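Local coordinates for 199aa long hypothetical Trp repressor binding protein (PDB 2ZKI) that is of unknown function but probably binds FMN and may act as an NAD(P)H-dependent reductase, as in related flavoproteins, at residues A[111-115]-A[126-131]. Sequence-based numbering, arbitrary orientation.
Sequences TFFTE and TILTMS
This contact joins the sheet to a helical layer of a flavodoxin-like alpha/beta fold, where the fourth strand of a parallel sheet in 2-1-3-4-5 order is covered on one face by the helix that follows it. Residues 111-115 are extended (phi -120 to -155°), whereas 126-130 are helical, with Met130 N hydrogen-bonded to Thr126 O at 2.9 Å. The segment axes approach to 8.2 Å and run at 140°, obliquely antiparallel. Register is set by Phe112 CA lying 5.9 Å from Ile127 CA and Thr114 CA 7.0 Å from Thr126 CA. The CA-CB bonds of Phe112 and Thr114 point toward the helix; that of Phe113 points away, and its ring packs on Ile17 and Ile24 of helix 16-31 across the sheet. Phe112 (chi1 m, chi2 101°) gives up the largest area, 113 of 365 Å² (both sides summed): its CB meets Ile127 CG2 at 3.8 Å, CE1 approaches Ser131 CA at 3.7 Å, and CD2 touches Met130 CE at 3.7 Å. Met130 is m,t,p, chi3 of 80° carrying CE to that ring; its SD stands 5.4 Å from the Phe112 ring centroid, 53° off the normal, an oblique Met-aromatic contact. Ile127 (m,t) starts sideways but its end nears the strand, Thr114 CG2 reaching Ile127 CD1 at 3.9 Å. Thr114 OG1 lies 3.6 Å from Thr126 CG2 and hydrogen-bonds Ser78 O. Such apolar helix-on-sheet packing typifies the three-layer alpha/beta/alpha sandwich of flavodoxin-like proteins.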
# COMPACT_ATOMS: atom_id res chain seq x y z
N THR A 111 -6.92 -15.44 -1.10
CA THR A 111 -6.99 -14.85 0.23
C THR A 111 -5.62 -14.90 0.92
O THR A 111 -4.83 -15.81 0.66
CB THR A 111 -8.11 -15.50 1.11
OG1 THR A 111 -8.27 -14.74 2.32
CG2 THR A 111 -7.79 -16.95 1.45
N PHE A 112 -5.35 -13.92 1.78
CA PHE A 112 -4.03 -13.80 2.40
C PHE A 112 -4.08 -13.88 3.92
O PHE A 112 -5.02 -13.41 4.56
CB PHE A 112 -3.36 -12.49 1.97
CG PHE A 112 -3.21 -12.34 0.49
CD1 PHE A 112 -4.08 -11.54 -0.23
CD2 PHE A 112 -2.19 -13.00 -0.19
CE1 PHE A 112 -3.95 -11.39 -1.61
CE2 PHE A 112 -2.04 -12.86 -1.57
CZ PHE A 112 -2.92 -12.06 -2.28
N PHE A 113 -3.03 -14.48 4.48
CA PHE A 113 -2.86 -14.57 5.93
C PHE A 113 -1.39 -14.38 6.33
O PHE A 113 -0.48 -14.67 5.55
CB PHE A 113 -3.43 -15.89 6.47
CG PHE A 113 -2.76 -17.13 5.94
CD1 PHE A 113 -3.08 -17.64 4.69
CD2 PHE A 113 -1.83 -17.82 6.72
CE1 PHE A 113 -2.48 -18.80 4.21
CE2 PHE A 113 -1.22 -18.98 6.26
CZ PHE A 113 -1.54 -19.47 5.00
N THR A 114 -1.18 -13.89 7.55
CA THR A 114 0.16 -13.54 8.01
C THR A 114 0.29 -13.70 9.53
O THR A 114 -0.63 -14.17 10.20
CB THR A 114 0.56 -12.11 7.54
OG1 THR A 114 1.96 -11.90 7.77
CG2 THR A 114 -0.25 -11.02 8.25
N GLU A 115 1.46 -13.33 10.05
CA GLU A 115 1.78 -13.47 11.47
C GLU A 115 2.84 -12.44 11.84
O GLU A 115 3.76 -12.19 11.06
CB GLU A 115 2.27 -14.89 11.77
CG GLU A 115 2.72 -15.16 13.21
CD GLU A 115 4.21 -14.89 13.44
OE1 GLU A 115 5.02 -15.22 12.54
OE2 GLU A 115 4.57 -14.36 14.51
N THR A 126 1.31 -6.40 5.57
CA THR A 126 1.84 -7.57 4.87
C THR A 126 0.83 -8.10 3.86
O THR A 126 1.20 -8.44 2.73
CB THR A 126 2.23 -8.70 5.85
OG1 THR A 126 2.97 -8.15 6.94
CG2 THR A 126 3.09 -9.74 5.16
N ILE A 127 -0.44 -8.13 4.26
CA ILE A 127 -1.52 -8.57 3.39
C ILE A 127 -1.76 -7.58 2.24
O ILE A 127 -1.99 -8.00 1.10
CB ILE A 127 -2.82 -8.84 4.20
CG1 ILE A 127 -2.63 -10.09 5.06
CG2 ILE A 127 -4.02 -9.01 3.27
CD1 ILE A 127 -3.51 -10.15 6.29
N LEU A 128 -1.70 -6.29 2.54
CA LEU A 128 -1.88 -5.25 1.52
C LEU A 128 -0.75 -5.26 0.49
O LEU A 128 -0.98 -5.02 -0.70
CB LEU A 128 -2.02 -3.86 2.16
CG LEU A 128 -2.36 -2.69 1.23
CD1 LEU A 128 -3.84 -2.70 0.84
CD2 LEU A 128 -2.00 -1.37 1.87
N THR A 129 0.47 -5.54 0.94
CA THR A 129 1.62 -5.61 0.05
C THR A 129 1.59 -6.88 -0.81
O THR A 129 1.84 -6.83 -2.01
CB THR A 129 2.97 -5.51 0.81
OG1 THR A 129 3.04 -6.54 1.80
CG2 THR A 129 3.12 -4.15 1.48
N MET A 130 1.25 -8.01 -0.18
CA MET A 130 1.12 -9.29 -0.88
C MET A 130 0.08 -9.26 -1.99
O MET A 130 0.19 -10.00 -2.97
CB MET A 130 0.77 -10.41 0.10
CG MET A 130 1.92 -10.89 0.95
SD MET A 130 1.36 -12.00 2.26
CE MET A 130 1.17 -13.54 1.38
N SER A 131 -0.93 -8.41 -1.83
CA SER A 131 -2.09 -8.42 -2.72
C SER A 131 -1.80 -7.88 -4.12
O SER A 131 -2.56 -8.13 -5.05
CB SER A 131 -3.27 -7.67 -2.09
OG SER A 131 -2.95 -6.31 -1.86